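PDB 6E5F: lipid binding protein LpqN from Mycobacterium tuberculosis, which binds lipids such as a dodecyl trehaloside, supports cell envelope biogenesis and interacts with periplasmic domains of the mycolate transporters MmpL3 and MmpL11. Local coordinates for residues 56-60 / 143-147; 102-108 / 119-125. The contacts are given in a common frame with arbitrary orientation. Residues are numbered along the deposited sequence.

Contact 1 joins residues 56-60, the first ones modelled, to the short helix 143-146 and to Asn147 just after it. Contact 2 joins strands 106-109 and 120-130 of the antiparallel sheet. Along the chain, contact 2 is nested inside the loop that contact 1 closes. The two lie on opposite sides of the chain's centre, with their own centres about 21 Å apart and nearest atoms about 7 Å apart, so they do not touch. Contact 1 is near the surface, outside the sheet. Contact 2 is buried, and its Ile121 side chain is about 4 Å from the bound dodecyl trehaloside. Both belong to one LpqN family region of the Mog1p/PsbP clan.

Contact 1 of 2, residues 56-60 / 143-147; sequences GPNYT and GELKN
The first modelled residues, 56-60, form an irregular loop beside the short helix 143-146; it turns at Pro57 (psi -7°) and is extended from Asn58 to Thr60. Asn147, just after the helix, joins the two. The CA atoms of Gly56 and Asn147 are 4.7 Å apart, and those of Thr60 and Gly143 4.5 Å. Three hydrogen bonds link Asn147 to Asn58, both chi1 m. Asn147 ND2 donates to Asn58 O at 3.1 Å. Asn147 OD1 accepts from Asn58 N at 3.1 Å and Asn58 ND2 at 2.7 Å. The Asn147 amide thus binds backbone much as a neighbouring strand would. Gly143 allows close approach, since a CB would clash with Tyr59 O. Its CA makes a CA-H...O contact with Tyr59 O at 3.4 Å. Charged ends pair outside: Lys146 forms a salt bridge with Asp156, and Glu144 OE2 is hydrogen-bonded to Gln185 NE2. Thr60 (chi1 p) is the N-cap of helix 61-66. Its methyl packs here: Thr60 CG2 lies 3.5 Å from Asn147 ND2.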
loop_
_atom_site.group_PDB
_atom_site.type_symbol
_atom_site.label_atom_id
_atom_site.label_comp_id
_atom_site.label_asym_id
_atom_site.label_seq_id
_atom_site.Cartn_x
_atom_site.Cartn_y
_atom_site.Cartn_z
ATOM N N GLY A 56 -11.818 -4.638 -13.340
ATOM C CA GLY A 56 -11.189 -5.675 -14.135
ATOM C C GLY A 56 -11.660 -7.068 -13.765
ATOM O O GLY A 56 -12.527 -7.226 -12.906
ATOM N N PRO A 57 -11.087 -8.088 -14.412
ATOM C CA PRO A 57 -11.538 -9.466 -14.168
ATOM C C PRO A 57 -10.977 -10.100 -12.905
ATOM O O PRO A 57 -11.400 -11.212 -12.560
ATOM C CB PRO A 57 -11.044 -10.212 -15.415
ATOM C CG PRO A 57 -9.813 -9.470 -15.816
ATOM C CD PRO A 57 -10.060 -8.019 -15.468
ATOM N N ASN A 58 -10.052 -9.445 -12.209
ATOM C CA ASN A 58 -9.443 -10.025 -11.024
ATOM C C ASN A 58 -10.226 -9.627 -9.781
ATOM O O ASN A 58 -10.629 -8.471 -9.627
ATOM C CB ASN A 58 -7.993 -9.559 -10.884
ATOM C CG ASN A 58 -7.146 -9.944 -12.073
ATOM O OD1 ASN A 58 -6.724 -11.092 -12.201
ATOM N ND2 ASN A 58 -6.891 -8.983 -12.950
ATOM N N TYR A 59 -10.430 -10.596 -8.895
ATOM C CA TYR A 59 -11.099 -10.333 -7.630
ATOM C C TYR A 59 -10.173 -9.521 -6.733
ATOM O O TYR A 59 -8.984 -9.833 -6.608
ATOM C CB TYR A 59 -11.449 -11.662 -6.963
ATOM C CG TYR A 59 -12.587 -11.591 -5.973
ATOM C CD1 TYR A 59 -13.903 -11.472 -6.402
ATOM C CD2 TYR A 59 -12.347 -11.668 -4.611
ATOM C CE1 TYR A 59 -14.948 -11.414 -5.498
ATOM C CE2 TYR A 59 -13.383 -11.612 -3.701
ATOM C CZ TYR A 59 -14.683 -11.486 -4.152
ATOM O OH TYR A 59 -15.731 -11.431 -3.261
ATOM N N THR A 60 -10.714 -8.478 -6.107
ATOM C CA THR A 60 -9.929 -7.567 -5.289
ATOM C C THR A 60 -10.357 -7.650 -3.827
ATOM O O THR A 60 -11.362 -8.270 -3.469
ATOM C CB THR A 60 -10.097 -6.122 -5.774
ATOM O OG1 THR A 60 -11.448 -5.695 -5.549
ATOM C CG2 THR A 60 -9.759 -6.004 -7.250
ATOM N N GLY A 143 -5.195 -8.429 -6.728
ATOM C CA GLY A 143 -6.232 -8.166 -7.711
ATOM C C GLY A 143 -6.235 -6.735 -8.217
ATOM O O GLY A 143 -6.399 -6.491 -9.416
ATOM N N GLU A 144 -6.053 -5.769 -7.314
ATOM C CA GLU A 144 -6.192 -4.363 -7.680
ATOM C C GLU A 144 -5.176 -3.958 -8.744
ATOM O O GLU A 144 -5.544 -3.410 -9.790
ATOM C CB GLU A 144 -6.057 -3.483 -6.435
ATOM C CG GLU A 144 -6.216 -1.995 -6.713
ATOM C CD GLU A 144 -6.069 -1.140 -5.471
ATOM O OE1 GLU A 144 -6.124 0.103 -5.594
ATOM O OE2 GLU A 144 -5.900 -1.707 -4.373
ATOM N N LEU A 145 -3.887 -4.193 -8.484
ATOM C CA LEU A 145 -2.868 -3.819 -9.462
ATOM C C LEU A 145 -3.059 -4.573 -10.767
ATOM O O LEU A 145 -2.874 -4.011 -11.850
ATOM C CB LEU A 145 -1.467 -4.068 -8.911
ATOM C CG LEU A 145 -0.963 -3.264 -7.708
ATOM C CD1 LEU A 145 0.536 -3.009 -7.841
ATOM C CD2 LEU A 145 -1.715 -1.963 -7.505
ATOM N N LYS A 146 -3.422 -5.855 -10.689
ATOM C CA LYS A 146 -3.588 -6.642 -11.905
ATOM C C LYS A 146 -4.714 -6.116 -12.785
ATOM O O LYS A 146 -4.750 -6.436 -13.979
ATOM C CB LYS A 146 -3.808 -8.113 -11.553
ATOM C CG LYS A 146 -2.568 -8.795 -10.994
ATOM C CD LYS A 146 -2.866 -10.202 -10.497
ATOM C CE LYS A 146 -3.225 -11.147 -11.632
ATOM N NZ LYS A 146 -3.620 -12.493 -11.130
ATOM N N ASN A 147 -5.622 -5.309 -12.234
ATOM C CA ASN A 147 -6.703 -4.707 -13.000
ATOM C C ASN A 147 -6.323 -3.363 -13.612
ATOM O O ASN A 147 -7.131 -2.783 -14.346
ATOM C CB ASN A 147 -7.945 -4.520 -12.120
ATOM C CG ASN A 147 -8.614 -5.834 -11.762
ATOM O OD1 ASN A 147 -8.415 -6.851 -12.425
ATOM N ND2 ASN A 147 -9.425 -5.814 -10.707
#

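Contact 2 of 2, residues 102-108 / 119-125; sequences APYGGIV and PTIVAIL
This is an antiparallel beta hairpin pairing, strand 106-108 against strand 120-125, at 170° and 4.7 Å between axes. Gly106 faces Val122 and Val108 faces Thr120 as non-hydrogen-bonded pairs. Ile107 and Ile121 form the hydrogen-bonded pair: Ile107 N to Ile121 O is 2.8 Å, and Ile121 N to Ile107 O is 2.9 Å. Ala123 N donates to Gly105 O at 2.9 Å. A type I turn, 102-105, precedes the strand. It is closed by Gly105 N to Ala102 O, 2.9 Å, and the positive phi at Gly105 favours glycine.

Ile107 (p, t) and Ile121 (m, t) share a face, with Ile107 CG1 3.8 Å from Ile121 CB. Ile121 also meets helix 210-223, and its side chain is about 4 Å from the bound dodecyl trehaloside, so it borders the lipid site. On the other face, Val108 (p) and Thr120 (p) meet through Val108 CG2 and Thr120 CG2 at 3.8 Å. In the conformer given, Val122 is t, with its CG1 3.9 Å from Pro103 CD. A CB on Gly106 would clash with Ile121 O.

Tyr104 N donates to Ala123 O at 2.8 Å. With chi1 t, its ring stacks with His77 and has Ala123 CB at its edge. Leu125 (t, p) makes a CH-pi contact, its CB 3.9 Å from the Tyr104 ring centroid and 18° off the normal.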
loop_
_atom_site.group_PDB
_atom_site.type_symbol
_atom_site.label_atom_id
_atom_site.label_comp_id
_atom_site.label_asym_id
_atom_site.label_seq_id
_atom_site.Cartn_x
_atom_site.Cartn_y
_atom_site.Cartn_z
ATOM N N ALA A 102 -3.507 11.328 0.341
ATOM C CA ALA A 102 -2.650 10.451 1.143
ATOM C C ALA A 102 -3.396 10.153 2.436
ATOM O O ALA A 102 -3.123 10.747 3.485
ATOM C CB ALA A 102 -1.298 11.109 1.432
ATOM N N PRO A 103 -4.363 9.226 2.394
ATOM C CA PRO A 103 -5.279 9.063 3.537
ATOM C C PRO A 103 -4.588 8.790 4.859
ATOM O O PRO A 103 -5.020 9.325 5.893
ATOM C CB PRO A 103 -6.179 7.902 3.089
ATOM C CG PRO A 103 -6.147 7.959 1.603
ATOM C CD PRO A 103 -4.755 8.387 1.251
ATOM N N TYR A 104 -3.541 7.973 4.873
ATOM C CA TYR A 104 -2.765 7.700 6.076
ATOM C C TYR A 104 -1.377 8.323 5.996
ATOM O O TYR A 104 -0.416 7.800 6.565
ATOM C CB TYR A 104 -2.692 6.198 6.337
ATOM C CG TYR A 104 -2.365 5.800 7.754
ATOM C CD1 TYR A 104 -3.281 5.994 8.788
ATOM C CD2 TYR A 104 -1.154 5.202 8.064
ATOM C CE1 TYR A 104 -2.987 5.608 10.083
ATOM C CE2 TYR A 104 -0.853 4.811 9.358
ATOM C CZ TYR A 104 -1.772 5.022 10.365
ATOM O OH TYR A 104 -1.478 4.636 11.656
ATOM N N GLY A 105 -1.260 9.446 5.291
ATOM C CA GLY A 105 0.030 10.050 5.058
ATOM C C GLY A 105 0.797 9.340 3.960
ATOM O O GLY A 105 0.287 8.477 3.245
ATOM N N GLY A 106 2.056 9.737 3.830
ATOM C CA GLY A 106 2.912 9.157 2.818
ATOM C C GLY A 106 4.238 9.884 2.772
ATOM O O GLY A 106 4.586 10.646 3.675
ATOM N N ILE A 107 4.978 9.618 1.697
ATOM C CA ILE A 107 6.249 10.277 1.449
ATOM C C ILE A 107 6.326 10.622 -0.029
ATOM O O ILE A 107 5.785 9.905 -0.880
ATOM C CB ILE A 107 7.452 9.409 1.876
ATOM C CG1 ILE A 107 7.369 8.024 1.231
ATOM C CG2 ILE A 107 7.512 9.296 3.391
ATOM C CD1 ILE A 107 8.588 7.155 1.477
ATOM N N VAL A 108 7.001 11.727 -0.327
ATOM C CA VAL A 108 7.234 12.171 -1.694
ATOM C C VAL A 108 8.720 12.464 -1.851
ATOM O O VAL A 108 9.368 12.958 -0.922
ATOM C CB VAL A 108 6.380 13.405 -2.051
ATOM C CG1 VAL A 108 6.684 14.568 -1.116
ATOM C CG2 VAL A 108 6.610 13.812 -3.496
ATOM N N PRO A 119 7.973 10.876 -7.705
ATOM C CA PRO A 119 7.757 9.571 -7.071
ATOM C C PRO A 119 7.128 9.744 -5.697
ATOM O O PRO A 119 7.510 10.627 -4.926
ATOM C CB PRO A 119 9.170 8.987 -6.965
ATOM C CG PRO A 119 9.961 9.701 -8.001
ATOM C CD PRO A 119 9.383 11.083 -8.081
ATOM N N THR A 120 6.161 8.881 -5.394
ATOM C CA THR A 120 5.449 8.947 -4.129
ATOM C C THR A 120 5.157 7.545 -3.621
ATOM O O THR A 120 4.985 6.601 -4.398
ATOM C CB THR A 120 4.106 9.681 -4.264
ATOM O OG1 THR A 120 3.249 8.949 -5.151
ATOM C CG2 THR A 120 4.306 11.089 -4.787
ATOM N N ILE A 121 5.093 7.423 -2.298
ATOM C CA ILE A 121 4.581 6.233 -1.633
ATOM C C ILE A 121 3.533 6.711 -0.632
ATOM O O ILE A 121 3.854 7.452 0.304
ATOM C CB ILE A 121 5.688 5.418 -0.948
ATOM C CG1 ILE A 121 6.747 5.014 -1.984
ATOM C CG2 ILE A 121 5.096 4.186 -0.263
ATOM C CD1 ILE A 121 7.930 4.253 -1.417
ATOM N N VAL A 122 2.293 6.299 -0.847
ATOM C CA VAL A 122 1.146 6.772 -0.079
ATOM C C VAL A 122 0.592 5.610 0.728
ATOM O O VAL A 122 0.558 4.471 0.262
ATOM C CB VAL A 122 0.074 7.366 -1.012
ATOM C CG1 VAL A 122 -1.253 7.494 -0.303
ATOM C CG2 VAL A 122 0.541 8.712 -1.550
ATOM N N ALA A 123 0.177 5.904 1.960
ATOM C CA ALA A 123 -0.335 4.886 2.868
ATOM C C ALA A 123 -1.838 5.056 3.052
ATOM O O ALA A 123 -2.358 6.172 3.044
ATOM C CB ALA A 123 0.350 4.993 4.235
ATOM N N ILE A 124 -2.525 3.919 3.194
ATOM C CA ILE A 124 -3.942 3.882 3.538
ATOM C C ILE A 124 -4.102 2.833 4.628
ATOM O O ILE A 124 -3.503 1.753 4.546
ATOM C CB ILE A 124 -4.796 3.488 2.315
ATOM C CG1 ILE A 124 -4.505 4.404 1.124
ATOM C CG2 ILE A 124 -6.269 3.534 2.665
ATOM C CD1 ILE A 124 -4.745 3.740 -0.213
ATOM N N LEU A 125 -4.883 3.140 5.651
ATOM C CA LEU A 125 -5.162 2.189 6.718
ATOM C C LEU A 125 -6.669 2.068 6.881
ATOM O O LEU A 125 -7.369 3.075 7.017
ATOM C CB LEU A 125 -4.515 2.614 8.033
ATOM C CG LEU A 125 -4.635 1.611 9.197
ATOM C CD1 LEU A 125 -3.987 0.276 8.836
ATOM C CD2 LEU A 125 -4.008 2.180 10.453
#